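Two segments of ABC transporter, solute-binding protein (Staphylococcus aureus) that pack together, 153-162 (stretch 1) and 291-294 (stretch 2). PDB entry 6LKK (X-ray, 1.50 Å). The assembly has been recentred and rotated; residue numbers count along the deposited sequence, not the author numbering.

Stretch 1 (153-162) RVSDVHQFQN
Stretch 2 291-294: EMIQ

Stretch 1, a loop residue followed by a short helix, packs against the C-terminal residues of the same chain, burying 254 Å² with both sides summed. In the backbone, Arg153 is extended (phi/psi -127/119) and leads into helical turns whose phi values lie between -60 and -67° and psi between -29 and -48° through Gln161; Asn162 follows at -73/-11. Successive i to i+4 hydrogen bonds hold the helix, from His158 N to Val154 O (3.0 Å), Gln159 N to Ser155 O (2.9 Å), Phe160 N to Asp156 O (3.2 Å), Gln161 N to Val157 O (3.0 Å) and Asn162 N to His158 O (2.9 Å), while the first turn is tighter, with Asp156 N bonded to Arg153 O at 3.1 Å. Stretch 2 continues a helix that begins earlier in the chain: Glu291 and Met292 both sit at -64/-37, Ile293 has -98/2, and a weak bond joins Gln294 N to Glu291 O at 3.4 Å. Register is set by Val154 and Ile293, whose CA atoms lie 5.9 Å apart, the closest CA pair across the contact.

The apolar contacts are made by Val154 and Val157 against Met292 and Ile293. Val154, Val157 and Gln161, spaced three and four residues apart along the helix, all send their CA-to-CB bonds toward stretch 2. Val154 (chi1 t, 174°) brings CG2 to 3.6 Å from Met292 CG, and its CG1 lies 4.0 Å from Ile293 CA, so this small branched side chain touches two consecutive residues. The CA-to-CB bond of Met292 points sideways, and its side chain runs out extended through chi1 and chi2 (both t) before chi3 turns to m (-55°). One turn on from Val154, Val157 (t, 177°) is buried and places CG1 4.1 Å from Ile293 CB. Ile293, also buried, points sideways with chi1 p (68°) and chi2 t (172°); it has the largest area covered by the other stretch, 81 Å², and both its main chain and its side chain meet the helix.

The direct polar contact comes from His158, which starts sideways, but chi1 m (-70°) and chi2 167° carry the end of its ring nearer to stretch 2. There NE2 donates a hydrogen bond to Ile293 O, 2.9 Å away with an N-H...O angle of 148°. The acceptor lies at the ring edge, near its plane, where the NE2 hydrogen can reach it. Gln294 O is also near the plane at that edge, 3.4 Å from His158 NE2; the CA-to-CB bond of Gln294 points away from stretch 1, with chi1 p and chi2 t.

A water bridge completes the contact. Gln161 (chi1 m, chi2 t, chi3 -47°) brings OE1 only to 4.2 Å from Ile293 O. Both are acceptors, and one water links them, donating to Gln161 OE1 at 2.5 Å and to Ile293 O at 2.5 Å. The Ile293 carbonyl thus accepts from both the imidazole and the water, joining the direct and solvent-mediated links at one backbone oxygen.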

# COMPACT_ATOMS: atom_id res chain seq x y z
N ARG A 153 0.97 -12.83 19.02
CA ARG A 153 1.96 -12.65 20.07
C ARG A 153 2.79 -11.41 19.76
O ARG A 153 3.45 -11.35 18.72
CB ARG A 153 2.85 -13.88 20.20
CG ARG A 153 2.07 -15.13 20.56
CD ARG A 153 2.96 -16.31 20.89
NE ARG A 153 2.17 -17.37 21.50
CZ ARG A 153 2.67 -18.48 22.03
NH1 ARG A 153 3.98 -18.69 22.05
NH2 ARG A 153 1.85 -19.38 22.56
N VAL A 154 2.75 -10.43 20.67
CA VAL A 154 3.60 -9.25 20.52
C VAL A 154 5.07 -9.64 20.53
O VAL A 154 5.90 -8.97 19.92
CB VAL A 154 3.28 -8.23 21.63
CG1 VAL A 154 4.25 -7.06 21.60
CG2 VAL A 154 1.85 -7.73 21.49
N SER A 155 5.42 -10.73 21.22
CA SER A 155 6.81 -11.15 21.26
C SER A 155 7.34 -11.45 19.87
O SER A 155 8.53 -11.23 19.60
CB SER A 155 6.97 -12.37 22.18
OG SER A 155 6.10 -13.42 21.78
N ASP A 156 6.49 -11.94 18.96
CA ASP A 156 6.92 -12.18 17.59
C ASP A 156 7.25 -10.87 16.88
O ASP A 156 8.20 -10.81 16.09
CB ASP A 156 5.85 -12.94 16.81
CG ASP A 156 5.75 -14.40 17.22
OD1 ASP A 156 6.78 -14.98 17.64
OD2 ASP A 156 4.65 -14.98 17.10
N VAL A 157 6.48 -9.82 17.15
CA VAL A 157 6.77 -8.52 16.56
C VAL A 157 8.10 -7.99 17.08
O VAL A 157 8.96 -7.54 16.32
CB VAL A 157 5.62 -7.53 16.84
CG1 VAL A 157 5.95 -6.14 16.30
CG2 VAL A 157 4.32 -8.03 16.23
N HIS A 158 8.29 -8.05 18.40
CA HIS A 158 9.51 -7.53 19.00
C HIS A 158 10.73 -8.32 18.54
O HIS A 158 11.80 -7.75 18.32
CB HIS A 158 9.40 -7.55 20.52
CG HIS A 158 8.44 -6.55 21.07
ND1 HIS A 158 7.99 -6.57 22.38
CD2 HIS A 158 7.83 -5.48 20.49
CE1 HIS A 158 7.16 -5.57 22.58
NE2 HIS A 158 7.04 -4.89 21.45
N GLN A 159 10.59 -9.64 18.40
CA GLN A 159 11.72 -10.45 17.94
C GLN A 159 12.17 -10.01 16.55
O GLN A 159 13.37 -9.90 16.29
CB GLN A 159 11.36 -11.93 17.94
CG GLN A 159 12.57 -12.83 17.68
CD GLN A 159 12.23 -14.31 17.69
OE1 GLN A 159 11.08 -14.70 17.88
NE2 GLN A 159 13.24 -15.14 17.47
N PHE A 160 11.22 -9.75 15.65
CA PHE A 160 11.59 -9.26 14.33
C PHE A 160 12.25 -7.89 14.42
O PHE A 160 13.30 -7.65 13.81
CB PHE A 160 10.38 -9.19 13.41
CG PHE A 160 10.66 -8.48 12.12
CD1 PHE A 160 11.26 -9.14 11.07
CD2 PHE A 160 10.38 -7.12 11.99
CE1 PHE A 160 11.55 -8.47 9.89
CE2 PHE A 160 10.67 -6.45 10.82
CZ PHE A 160 11.26 -7.13 9.77
N GLN A 161 11.64 -6.97 15.16
CA GLN A 161 12.17 -5.61 15.23
C GLN A 161 13.58 -5.59 15.81
O GLN A 161 14.41 -4.78 15.39
CB GLN A 161 11.23 -4.73 16.05
CG GLN A 161 9.89 -4.49 15.37
CD GLN A 161 9.00 -3.54 16.14
OE1 GLN A 161 8.85 -3.66 17.36
NE2 GLN A 161 8.42 -2.58 15.44
N ASN A 162 13.87 -6.48 16.77
CA ASN A 162 15.22 -6.57 17.31
C ASN A 162 16.20 -7.20 16.32
O ASN A 162 17.41 -7.16 16.56
CB ASN A 162 15.21 -7.37 18.61
CG ASN A 162 14.50 -6.64 19.73
OD1 ASN A 162 14.53 -5.42 19.81
ND2 ASN A 162 13.85 -7.40 20.61
N GLU A 291 0.07 0.91 20.08
CA GLU A 291 0.32 0.89 21.51
C GLU A 291 0.64 -0.52 21.99
O GLU A 291 1.49 -0.71 22.87
CB GLU A 291 -0.90 1.44 22.26
CG GLU A 291 -0.79 1.36 23.77
CD GLU A 291 -1.91 2.11 24.48
OE1 GLU A 291 -1.75 2.43 25.67
OE2 GLU A 291 -2.95 2.37 23.83
N MET A 292 -0.01 -1.52 21.41
CA MET A 292 0.19 -2.90 21.83
C MET A 292 1.61 -3.36 21.57
O MET A 292 2.19 -4.10 22.37
CB MET A 292 -0.82 -3.80 21.11
CG MET A 292 -0.77 -5.26 21.53
SD MET A 292 -2.02 -6.25 20.68
CE MET A 292 -3.52 -5.35 21.09
N ILE A 293 2.20 -2.93 20.45
CA ILE A 293 3.52 -3.40 20.04
C ILE A 293 4.63 -2.44 20.43
O ILE A 293 5.80 -2.70 20.11
CB ILE A 293 3.57 -3.67 18.52
CG1 ILE A 293 3.45 -2.37 17.72
CG2 ILE A 293 2.45 -4.63 18.13
CD1 ILE A 293 3.69 -2.52 16.23
N GLN A 294 4.31 -1.34 21.10
CA GLN A 294 5.32 -0.36 21.47
C GLN A 294 6.34 -0.96 22.43
O GLN A 294 6.10 -2.01 23.03
CB GLN A 294 4.66 0.87 22.09
CG GLN A 294 4.19 0.64 23.52
CD GLN A 294 3.08 1.59 23.92
OE1 GLN A 294 2.78 2.56 23.21
NE2 GLN A 294 2.46 1.32 25.06
O HOH W 1 7.64 -1.89 18.68